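Local coordinates for large T antigen (Merkel cell polyomavirus, PDB 3QFQ), which binds the viral origin of replication through its origin binding domain and probably prepares the DNA for replication, at residues F38-T43 with L73-L78. Sequence-based numbering, arbitrary orientation.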
loop_
_atom_site.group_PDB
_atom_site.type_symbol
_atom_site.label_atom_id
_atom_site.label_comp_id
_atom_site.label_asym_id
_atom_site.label_seq_id
_atom_site.Cartn_x
_atom_site.Cartn_y
_atom_site.Cartn_z
ATOM N N PHE B 38 31.847 4.615 3.343
ATOM C CA PHE B 38 31.527 4.850 1.939
ATOM C C PHE B 38 32.078 6.185 1.442
ATOM O O PHE B 38 32.381 7.079 2.227
ATOM C CB PHE B 38 30.012 4.796 1.715
ATOM C CG PHE B 38 29.351 3.585 2.311
ATOM C CD1 PHE B 38 29.396 2.363 1.660
ATOM C CD2 PHE B 38 28.676 3.671 3.520
ATOM C CE1 PHE B 38 28.787 1.247 2.207
ATOM C CE2 PHE B 38 28.065 2.561 4.071
ATOM C CZ PHE B 38 28.120 1.347 3.413
ATOM N N ALA B 39 32.208 6.303 0.124
ATOM C CA ALA B 39 32.625 7.549 -0.513
ATOM C C ALA B 39 31.930 7.695 -1.867
ATOM O O ALA B 39 31.680 6.701 -2.553
ATOM C CB ALA B 39 34.136 7.589 -0.675
ATOM N N ILE B 40 31.613 8.931 -2.245
ATOM C CA ILE B 40 30.863 9.184 -3.475
ATOM C C ILE B 40 31.489 10.304 -4.308
ATOM O O ILE B 40 32.271 11.107 -3.799
ATOM C CB ILE B 40 29.384 9.508 -3.173
ATOM C CG1 ILE B 40 28.817 8.498 -2.175
ATOM C CG2 ILE B 40 28.554 9.514 -4.452
ATOM C CD1 ILE B 40 27.353 8.683 -1.885
ATOM N N TYR B 41 31.137 10.351 -5.590
ATOM C CA TYR B 41 31.767 11.272 -6.528
ATOM C C TYR B 41 30.742 11.877 -7.485
ATOM O O TYR B 41 30.371 11.259 -8.486
ATOM C CB TYR B 41 32.855 10.533 -7.312
ATOM C CG TYR B 41 33.690 11.396 -8.234
ATOM C CD1 TYR B 41 33.514 12.774 -8.292
ATOM C CD2 TYR B 41 34.656 10.827 -9.055
ATOM C CE1 TYR B 41 34.280 13.558 -9.137
ATOM C CE2 TYR B 41 35.423 11.601 -9.903
ATOM C CZ TYR B 41 35.232 12.965 -9.941
ATOM O OH TYR B 41 35.998 13.737 -10.786
ATOM N N THR B 42 30.287 13.088 -7.172
ATOM C CA THR B 42 29.338 13.798 -8.025
ATOM C C THR B 42 29.740 15.262 -8.181
ATOM O O THR B 42 30.853 15.650 -7.826
ATOM C CB THR B 42 27.903 13.730 -7.463
ATOM O OG1 THR B 42 27.808 14.539 -6.284
ATOM C CG2 THR B 42 27.524 12.297 -7.128
ATOM N N THR B 43 28.829 16.070 -8.712
ATOM C CA THR B 43 29.059 17.505 -8.819
ATOM C C THR B 43 28.902 18.173 -7.459
ATOM O O THR B 43 28.105 17.731 -6.634
ATOM C CB THR B 43 28.086 18.161 -9.810
ATOM O OG1 THR B 43 28.198 19.586 -9.714
ATOM C CG2 THR B 43 26.656 17.755 -9.492
ATOM N N LEU B 73 32.461 13.066 -1.557
ATOM C CA LEU B 73 31.955 13.132 -0.193
ATOM C C LEU B 73 31.968 11.749 0.454
ATOM O O LEU B 73 31.200 10.867 0.070
ATOM C CB LEU B 73 30.541 13.721 -0.170
ATOM C CG LEU B 73 29.872 13.948 1.191
ATOM C CD1 LEU B 73 28.753 14.971 1.077
ATOM C CD2 LEU B 73 29.353 12.648 1.792
ATOM N N LEU B 74 32.843 11.564 1.437
ATOM C CA LEU B 74 32.907 10.300 2.161
ATOM C C LEU B 74 32.255 10.410 3.536
ATOM O O LEU B 74 32.116 11.503 4.085
ATOM C CB LEU B 74 34.354 9.805 2.277
ATOM C CG LEU B 74 35.438 10.787 2.731
ATOM C CD1 LEU B 74 35.151 11.333 4.117
ATOM C CD2 LEU B 74 36.808 10.120 2.698
ATOM N N PHE B 75 31.847 9.271 4.083
ATOM C CA PHE B 75 31.170 9.240 5.371
ATOM C C PHE B 75 31.177 7.840 5.970
ATOM O O PHE B 75 31.518 6.865 5.301
ATOM C CB PHE B 75 29.730 9.743 5.234
ATOM C CG PHE B 75 28.882 8.914 4.313
ATOM C CD1 PHE B 75 28.084 7.898 4.809
ATOM C CD2 PHE B 75 28.885 9.151 2.948
ATOM C CE1 PHE B 75 27.299 7.134 3.959
ATOM C CE2 PHE B 75 28.106 8.392 2.096
ATOM C CZ PHE B 75 27.312 7.383 2.603
ATOM N N ILE B 76 30.798 7.749 7.237
ATOM C CA ILE B 76 30.748 6.467 7.921
ATOM C C ILE B 76 29.516 6.381 8.804
ATOM O O ILE B 76 29.185 7.320 9.526
ATOM C CB ILE B 76 32.007 6.226 8.771
ATOM C CG1 ILE B 76 31.940 4.851 9.439
ATOM C CG2 ILE B 76 32.171 7.324 9.808
ATOM C CD1 ILE B 76 33.142 4.533 10.296
ATOM N N THR B 77 28.835 5.247 8.731
ATOM C CA THR B 77 27.634 5.025 9.518
ATOM C C THR B 77 27.913 4.119 10.709
ATOM O O THR B 77 28.974 3.496 10.797
ATOM C CB THR B 77 26.524 4.398 8.662
ATOM O OG1 THR B 77 26.998 3.170 8.097
ATOM C CG2 THR B 77 26.129 5.341 7.542
ATOM N N LEU B 78 26.950 4.053 11.620
ATOM C CA LEU B 78 27.050 3.173 12.775
ATOM C C LEU B 78 26.670 1.748 12.380
ATOM O O LEU B 78 27.365 0.789 12.721
ATOM C CB LEU B 78 26.157 3.675 13.914
ATOM C CG LEU B 78 26.636 4.897 14.707
ATOM C CD1 LEU B 78 28.019 4.652 15.298
ATOM C CD2 LEU B 78 26.628 6.169 13.866
#
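Phe38 and Phe75 are paired across two antiparallel strands, and both side chains lie on one side of the sheet. The two rings meet obliquely, with centroids 5.8 Å apart and planes turned 43° to each other. CB of Phe38 sits over one face of the Phe75 ring, a CH-pi contact of 4.2 Å to the centroid. CG of Phe75 lies between its backbone N and carbonyl carbon (chi1 61°). The ring reaches Phe38 through CE1, 3.8 Å from Phe38 CD2. Ile40 meets the same ring at its edge: CD1 lies 4.1 Å from Phe75 CE2, near the ring plane. Thr77 OG1 lies at the edge of the Phe38 ring and is hydrogen-bonded to Ser79 O. Strands 34-42 and 71-77 are neighbours in the antiparallel sheet of the origin binding domain, close to the centre of the chain. Helix 83-90 lies against the Phe38, Ile40 and Phe75 side, with Ile86 touching both phenylalanines and Cys90 touching Ile40. On the other face, Ala39 CB packs on Leu74 CB at 3.7 Å, in a non-hydrogen-bonded pair. Met107 and Met110 of helix 107-113 cover Leu74 there. Phe38 and Phe75 exchange two backbone hydrogen bonds, with Phe38 N to Phe75 O at 3.0 Å. Ile40 and Leu73 exchange two more.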